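Local coordinates for protein phosphoinositol-specific phospholipase C (Pseudomonas sp., PDB 5FYP) that probably cleaves phosphoinositide lipids as a calcium-dependent phospholipase C of the TIM-barrel type, at residues A[122-127]-A[134-139]; A[197-200]-A[206-209]; A[262-265]-A[271-274]. One frame throughout, in Å; residues are numbered along the deposited sequence.

Interaction 1: residues A[122-127]-A[134-139]; sequences QGWSKE and KDFDEL
Trp-124 meets Phe-136 in an offset edge-to-face pair within a beta-alpha unit of the probable TIM barrel. The loop leaving strand 114-120 here folds back on helix 133-144. The six-membered ring of Trp-124 turns its edge toward the face of Phe-136. The centroids lie 5.7 Å apart and the planes are at 68°. CZ3 of Trp-124 also comes to 3.8 Å from CB of Phe-136, which sits at the indole edge near its plane. CH2 of Trp-124 approaches CD2 of Phe-136 at 4.0 Å. The Phe-136 ring reaches this place because CG is anti to the backbone N, with chi1 -172°. The indole is set from outside the pair. Its NE1 makes a hydrogen bond to Lys-195 O, and Lys-120 makes a cation-pi contact with it. Phe-136 also meets the ring of Phe-51, on strand 46-52, nearly parallel to it. Nearer the loop end the link is polar and runs through water. Asp-135 OD2 also bonds to Thr-132 OG1. One water donates to Glu-127 O at 2.8 Å and to Asp-135 OD2 at 2.7 Å.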
loop_
_atom_site.group_PDB
_atom_site.type_symbol
_atom_site.label_atom_id
_atom_site.label_comp_id
_atom_site.label_asym_id
_atom_site.label_seq_id
_atom_site.Cartn_x
_atom_site.Cartn_y
_atom_site.Cartn_z
ATOM N N GLN A 122 8.552 -11.076 7.843
ATOM C CA GLN A 122 9.647 -11.329 8.793
ATOM C C GLN A 122 10.221 -9.973 9.215
ATOM O O GLN A 122 9.783 -8.920 8.769
ATOM C CB GLN A 122 10.691 -12.255 8.175
ATOM C CG GLN A 122 10.112 -13.638 7.928
ATOM C CD GLN A 122 11.042 -14.595 7.261
ATOM O OE1 GLN A 122 11.529 -14.347 6.168
ATOM N NE2 GLN A 122 11.213 -15.753 7.881
ATOM N N GLY A 123 11.198 -10.006 10.119
ATOM C CA GLY A 123 11.838 -8.781 10.574
ATOM C C GLY A 123 12.849 -8.216 9.609
ATOM O O GLY A 123 13.123 -8.819 8.564
ATOM N N TRP A 124 13.390 -7.043 9.942
ATOM C CA TRP A 124 14.456 -6.448 9.150
ATOM C C TRP A 124 15.768 -7.182 9.450
ATOM O O TRP A 124 15.999 -7.610 10.583
ATOM C CB TRP A 124 14.621 -4.968 9.504
ATOM C CG TRP A 124 13.431 -4.182 9.119
ATOM C CD1 TRP A 124 12.503 -3.620 9.941
ATOM C CD2 TRP A 124 13.034 -3.841 7.795
ATOM N NE1 TRP A 124 11.528 -3.002 9.209
ATOM C CE2 TRP A 124 11.830 -3.139 7.881
ATOM C CE3 TRP A 124 13.570 -4.116 6.541
ATOM C CZ2 TRP A 124 11.163 -2.687 6.736
ATOM C CZ3 TRP A 124 12.917 -3.663 5.427
ATOM C CH2 TRP A 124 11.724 -2.959 5.517
ATOM N N SER A 125 16.649 -7.272 8.458
ATOM C CA SER A 125 18.017 -7.746 8.757
ATOM C C SER A 125 18.907 -6.613 9.205
ATOM O O SER A 125 18.561 -5.446 9.095
ATOM C CB SER A 125 18.660 -8.401 7.535
ATOM O OG SER A 125 19.291 -7.480 6.649
ATOM N N LYS A 126 20.079 -6.999 9.709
ATOM C CA LYS A 126 21.188 -6.056 9.899
ATOM C C LYS A 126 21.920 -5.822 8.572
ATOM O O LYS A 126 21.690 -6.507 7.568
ATOM C CB LYS A 126 22.126 -6.523 11.014
ATOM C CG LYS A 126 21.460 -6.693 12.371
ATOM C CD LYS A 126 20.888 -5.430 12.954
ATOM C CE LYS A 126 20.303 -5.677 14.337
ATOM N NZ LYS A 126 19.571 -4.472 14.821
ATOM N N GLU A 127 22.862 -4.893 8.594
ATOM C CA GLU A 127 23.539 -4.458 7.366
ATOM C C GLU A 127 24.203 -5.612 6.640
ATOM O O GLU A 127 24.107 -5.698 5.414
ATOM C CB GLU A 127 24.550 -3.333 7.638
ATOM C CG GLU A 127 23.970 -1.920 7.815
ATOM C CD GLU A 127 23.042 -1.715 9.024
ATOM O OE1 GLU A 127 23.057 -2.541 10.000
ATOM O OE2 GLU A 127 22.283 -0.701 8.991
ATOM N N LYS A 134 17.167 0.427 4.405
ATOM C CA LYS A 134 17.850 1.088 3.319
ATOM C C LYS A 134 17.936 0.196 2.057
ATOM O O LYS A 134 17.713 0.667 0.940
ATOM C CB LYS A 134 19.239 1.534 3.749
ATOM C CG LYS A 134 20.061 2.237 2.683
ATOM C CD LYS A 134 21.144 3.043 3.370
ATOM C CE LYS A 134 22.210 3.612 2.454
ATOM N NZ LYS A 134 22.842 2.609 1.551
ATOM N N ASP A 135 18.243 -1.092 2.258
ATOM C CA ASP A 135 18.296 -2.029 1.127
ATOM C C ASP A 135 16.924 -2.139 0.453
ATOM O O ASP A 135 16.851 -2.241 -0.766
ATOM C CB ASP A 135 18.765 -3.397 1.559
ATOM C CG ASP A 135 20.190 -3.405 2.076
ATOM O OD1 ASP A 135 21.090 -2.997 1.317
ATOM O OD2 ASP A 135 20.403 -3.782 3.250
ATOM N N PHE A 136 15.868 -2.148 1.253
ATOM C CA PHE A 136 14.513 -2.201 0.715
ATOM C C PHE A 136 14.191 -0.961 -0.117
ATOM O O PHE A 136 13.697 -1.092 -1.242
ATOM C CB PHE A 136 13.563 -2.410 1.881
ATOM C CG PHE A 136 12.150 -2.667 1.493
ATOM C CD1 PHE A 136 11.796 -3.874 0.913
ATOM C CD2 PHE A 136 11.165 -1.723 1.752
ATOM C CE1 PHE A 136 10.494 -4.171 0.601
ATOM C CE2 PHE A 136 9.831 -2.013 1.451
ATOM C CZ PHE A 136 9.533 -3.237 0.846
ATOM N N ASP A 137 14.501 0.219 0.422
ATOM C CA ASP A 137 14.314 1.456 -0.338
ATOM C C ASP A 137 15.127 1.421 -1.626
ATOM O O ASP A 137 14.639 1.883 -2.664
ATOM C CB ASP A 137 14.684 2.683 0.470
ATOM C CG ASP A 137 13.564 3.188 1.370
ATOM O OD1 ASP A 137 12.478 2.559 1.406
ATOM O OD2 ASP A 137 13.754 4.258 1.961
ATOM N N GLU A 138 16.347 0.909 -1.558
ATOM C CA GLU A 138 17.178 0.898 -2.748
ATOM C C GLU A 138 16.581 -0.012 -3.831
ATOM O O GLU A 138 16.616 0.326 -5.002
ATOM C CB GLU A 138 18.627 0.541 -2.393
ATOM C CG GLU A 138 19.331 1.701 -1.699
ATOM C CD GLU A 138 20.736 1.446 -1.219
ATOM O OE1 GLU A 138 21.181 0.306 -1.216
ATOM O OE2 GLU A 138 21.366 2.426 -0.800
ATOM N N LEU A 139 16.028 -1.158 -3.425
ATOM C CA LEU A 139 15.365 -2.052 -4.374
ATOM C C LEU A 139 14.175 -1.349 -5.032
ATOM O O LEU A 139 14.062 -1.356 -6.251
ATOM C CB LEU A 139 14.883 -3.333 -3.686
ATOM C CG LEU A 139 13.928 -4.199 -4.507
ATOM C CD1 LEU A 139 14.600 -4.671 -5.781
ATOM C CD2 LEU A 139 13.433 -5.390 -3.711
HETATM O O HOH W 1 23.071 -3.636 3.850
#

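Interaction 2: residues A[197-200]-A[206-209]; sequences SQYA and KAKV
Tyr-199 reaches from helix 193-203 to Ala-207 and Val-209 in the loop that follows it. The helix and loop belong to a beta-alpha-beta crossover between the neighbouring parallel strands 184-189 and 210-211. CG of Tyr-199 is anti to its amide nitrogen, with chi1 172°. This carries the phenol away from the helix and brings the hydroxyl end of the ring to the loop. OH accepts a weak hydrogen bond from Val-209 N at 3.1 Å. The bond is bent, with an N-H...O angle of 134°. CB of Ala-207 lies 3.5 Å from the Tyr-199 OH and 3.8 Å from CE2 of the same ring. Val-209 approaches through its CB, 3.4 Å from OH of Tyr-199 and 3.9 Å from CZ of that ring. The two side chains cross at about a right angle. With chi1 of Val-209 at -177°, CG2 stands beside the backbone N and comes to 3.6 Å from OH of Tyr-199. Further back along the ring, CE2 of Tyr-199 is 3.5 Å from the carbonyl O of Val-209. The strongest polar partner of the hydroxyl lies outside the two segments: Asp-137 OD1, on helix 133-144. Leu-188 of strand 184-189 touches the Tyr-199 side chain, and Leu-186 touches Val-209. A phenylalanine here would probably leave Asp-137 OD1 and Val-209 N each without this mate, inside a buried contact. The buried hydroxyl can serve both neighbours at once, probably giving its proton to the carboxylate while its oxygen accepts the weak, bent bond from Val-209 N.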
loop_
_atom_site.group_PDB
_atom_site.type_symbol
_atom_site.label_atom_id
_atom_site.label_comp_id
_atom_site.label_asym_id
_atom_site.label_seq_id
_atom_site.Cartn_x
_atom_site.Cartn_y
_atom_site.Cartn_z
ATOM N N SER A 197 7.899 1.080 12.749
ATOM C CA SER A 197 8.634 2.092 13.493
ATOM C C SER A 197 10.137 2.016 13.195
ATOM O O SER A 197 10.790 3.042 13.030
ATOM C CB SER A 197 8.351 1.931 14.973
ATOM O OG SER A 197 8.834 3.061 15.695
ATOM N N GLN A 198 10.628 0.796 13.073
ATOM C CA GLN A 198 12.040 0.587 12.743
ATOM C C GLN A 198 12.350 1.145 11.341
ATOM O O GLN A 198 13.386 1.771 11.131
ATOM C CB GLN A 198 12.368 -0.891 12.810
ATOM C CG GLN A 198 12.386 -1.429 14.238
ATOM C CD GLN A 198 12.169 -2.930 14.324
ATOM O OE1 GLN A 198 12.257 -3.654 13.345
ATOM N NE2 GLN A 198 11.915 -3.405 15.503
ATOM N N TYR A 199 11.457 0.872 10.386
ATOM C CA TYR A 199 11.632 1.392 9.032
ATOM C C TYR A 199 11.666 2.925 9.032
ATOM O O TYR A 199 12.568 3.541 8.461
ATOM C CB TYR A 199 10.528 0.833 8.135
ATOM C CG TYR A 199 10.532 1.468 6.766
ATOM C CD1 TYR A 199 11.366 0.987 5.749
ATOM C CD2 TYR A 199 9.747 2.566 6.492
ATOM C CE1 TYR A 199 11.427 1.606 4.518
ATOM C CE2 TYR A 199 9.776 3.197 5.253
ATOM C CZ TYR A 199 10.643 2.715 4.269
ATOM O OH TYR A 199 10.679 3.370 3.079
ATOM N N ALA A 200 10.700 3.556 9.696
ATOM C CA ALA A 200 10.622 5.004 9.703
ATOM C C ALA A 200 11.798 5.638 10.436
ATOM O O ALA A 200 12.299 6.687 10.024
ATOM C CB ALA A 200 9.298 5.474 10.294
ATOM N N LYS A 206 13.605 10.386 3.928
ATOM C CA LYS A 206 14.047 9.742 2.693
ATOM C C LYS A 206 13.215 8.534 2.308
ATOM O O LYS A 206 13.416 7.995 1.227
ATOM C CB LYS A 206 15.513 9.338 2.815
ATOM C CG LYS A 206 16.428 10.533 3.073
ATOM N N ALA A 207 12.341 8.074 3.185
ATOM C CA ALA A 207 11.586 6.853 2.954
ATOM C C ALA A 207 10.941 6.824 1.585
ATOM O O ALA A 207 10.251 7.770 1.196
ATOM C CB ALA A 207 10.497 6.714 4.005
ATOM N N LYS A 208 11.063 5.695 0.905
ATOM C CA LYS A 208 10.343 5.460 -0.350
ATOM C C LYS A 208 8.955 4.903 -0.178
ATOM O O LYS A 208 8.179 4.913 -1.121
ATOM C CB LYS A 208 11.154 4.545 -1.275
ATOM C CG LYS A 208 12.526 5.110 -1.665
ATOM C CD LYS A 208 12.432 6.432 -2.412
ATOM C CE LYS A 208 13.780 6.904 -2.944
ATOM N NZ LYS A 208 13.706 8.265 -3.464
ATOM N N VAL A 209 8.639 4.459 1.037
ATOM C CA VAL A 209 7.419 3.700 1.309
ATOM C C VAL A 209 6.659 4.371 2.438
ATOM O O VAL A 209 7.241 4.817 3.428
ATOM C CB VAL A 209 7.802 2.234 1.657
ATOM C CG1 VAL A 209 6.581 1.358 1.873
ATOM C CG2 VAL A 209 8.708 1.632 0.605
#

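Interaction 3: residues A[262-265]-A[271-274]; sequences WGDD and QHIN
The imidazole of His-272 is met by Asp-264 at its edge, with two oxygens near the ring plane. OD2 of Asp-264 stands close to that plane at NE2, and the backbone O of the same residue lies beside CE1. NE2 of His-272 donates to OD2 of Asp-264 at 2.7 Å. The bond is nearly straight, with an N-H...O angle of 170°. The ring and the carboxylate are not coplanar: their planes are 56° apart. The donor comes to the anti side of OD2 and is tilted out of the carboxylate plane. CE1 of His-272 is 3.3 Å from the Asp-264 O, so side chain and main chain of one residue both border this edge. CB of Asp-264 is also near, 3.6 Å from NE2 of His-272. The carboxylate turns to the ring because its CG is anti to the backbone N, with chi1 -159°. In the fold this His-carboxylate hydrogen bond lies within a beta-alpha-beta crossover. It joins the loop after strand 258-262 to helix 269-274, which leads on to the parallel neighbour strand 279-282. Both nitrogens of the ring are engaged, since ND1 of His-272 bonds to Tyr-282 OH on that strand, which helps fix the rotation of the imidazole. OD2 of Asp-264 is gripped twice as well, by NE2 and by a salt bridge to Lys-246 NZ.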
loop_
_atom_site.group_PDB
_atom_site.type_symbol
_atom_site.label_atom_id
_atom_site.label_comp_id
_atom_site.label_asym_id
_atom_site.label_seq_id
_atom_site.Cartn_x
_atom_site.Cartn_y
_atom_site.Cartn_z
ATOM N N TRP A 262 -9.210 -4.895 5.427
ATOM C CA TRP A 262 -9.085 -6.240 4.898
ATOM C C TRP A 262 -9.930 -7.213 5.721
ATOM O O TRP A 262 -10.241 -6.945 6.884
ATOM C CB TRP A 262 -7.602 -6.665 4.861
ATOM C CG TRP A 262 -6.934 -6.620 6.189
ATOM C CD1 TRP A 262 -6.309 -5.575 6.763
ATOM C CD2 TRP A 262 -6.862 -7.697 7.124
ATOM N NE1 TRP A 262 -5.865 -5.914 8.020
ATOM C CE2 TRP A 262 -6.178 -7.225 8.248
ATOM C CE3 TRP A 262 -7.306 -9.029 7.107
ATOM C CZ2 TRP A 262 -5.928 -8.034 9.373
ATOM C CZ3 TRP A 262 -7.058 -9.840 8.224
ATOM C CH2 TRP A 262 -6.384 -9.328 9.335
ATOM N N GLY A 263 -10.313 -8.317 5.089
ATOM C CA GLY A 263 -11.065 -9.362 5.746
ATOM C C GLY A 263 -12.556 -9.163 5.790
ATOM O O GLY A 263 -13.231 -9.931 6.456
ATOM N N ASP A 264 -13.067 -8.169 5.087
ATOM C CA ASP A 264 -14.500 -7.818 5.176
ATOM C C ASP A 264 -15.207 -8.073 3.847
ATOM O O ASP A 264 -16.050 -7.308 3.418
ATOM C CB ASP A 264 -14.670 -6.368 5.620
ATOM C CG ASP A 264 -16.029 -6.073 6.209
ATOM O OD1 ASP A 264 -16.635 -7.000 6.824
ATOM O OD2 ASP A 264 -16.467 -4.910 6.155
ATOM N N ASP A 265 -14.959 -9.249 3.289
ATOM C CA ASP A 265 -15.391 -9.565 1.934
ATOM C C ASP A 265 -16.891 -9.665 1.708
ATOM O O ASP A 265 -17.343 -9.592 0.569
ATOM C CB ASP A 265 -14.758 -10.896 1.482
ATOM C CG ASP A 265 -13.252 -10.798 1.413
ATOM O OD1 ASP A 265 -12.648 -10.751 2.526
ATOM O OD2 ASP A 265 -12.725 -10.678 0.304
ATOM N N GLN A 271 -21.233 -0.373 0.430
ATOM C CA GLN A 271 -21.290 -0.191 1.870
ATOM C C GLN A 271 -19.947 0.299 2.428
ATOM O O GLN A 271 -19.916 1.188 3.301
ATOM C CB GLN A 271 -21.738 -1.444 2.559
ATOM C CG GLN A 271 -21.910 -1.175 4.020
ATOM N N HIS A 272 -18.843 -0.240 1.918
ATOM C CA HIS A 272 -17.543 0.294 2.322
ATOM C C HIS A 272 -17.325 1.767 1.980
ATOM O O HIS A 272 -16.684 2.491 2.758
ATOM C CB HIS A 272 -16.430 -0.582 1.743
ATOM C CG HIS A 272 -16.322 -1.907 2.427
ATOM N ND1 HIS A 272 -16.108 -3.085 1.751
ATOM C CD2 HIS A 272 -16.425 -2.234 3.733
ATOM C CE1 HIS A 272 -16.028 -4.076 2.619
ATOM N NE2 HIS A 272 -16.215 -3.586 3.835
ATOM N N ILE A 273 -17.850 2.204 0.844
ATOM C CA ILE A 273 -17.824 3.629 0.503
ATOM C C ILE A 273 -18.554 4.441 1.572
ATOM O O ILE A 273 -18.085 5.483 2.015
ATOM C CB ILE A 273 -18.470 3.847 -0.884
ATOM C CG1 ILE A 273 -17.555 3.254 -1.982
ATOM C CG2 ILE A 273 -18.759 5.305 -1.139
ATOM C CD1 ILE A 273 -18.222 3.137 -3.347
ATOM N N ASN A 274 -19.716 3.971 1.950
ATOM C CA ASN A 274 -20.488 4.671 2.957
ATOM C C ASN A 274 -19.749 4.713 4.338
ATOM O O ASN A 274 -19.897 5.679 5.102
ATOM C CB ASN A 274 -21.849 4.010 2.998
ATOM C CG ASN A 274 -22.610 4.072 1.620
ATOM O OD1 ASN A 274 -22.402 4.961 0.721
ATOM N ND2 ASN A 274 -23.515 3.127 1.467
#

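The three contacts follow one another along the chain; none nests in or crosses another. Interaction 1 closes the loop between strand 114-120, which carries the calcium ligand Asp-119, and helix 133-144. Interaction 2 closes the turn from helix 193-203 toward strand 210-211, which shares one sheet with strand 114-120. These two touch. Asp-137, from the helix of interaction 1, puts OD1 2.6 Å from Tyr-199 OH and OD2 3.2 Å from Lys-208 N, both probable hydrogen bonds. Interaction 3 comes later and closes the loop between helix 269-274 and strand 258-262, which belongs to the other sheet. Its centre is about 32 Å from that of interaction 1, on the opposite side of the chain's centre.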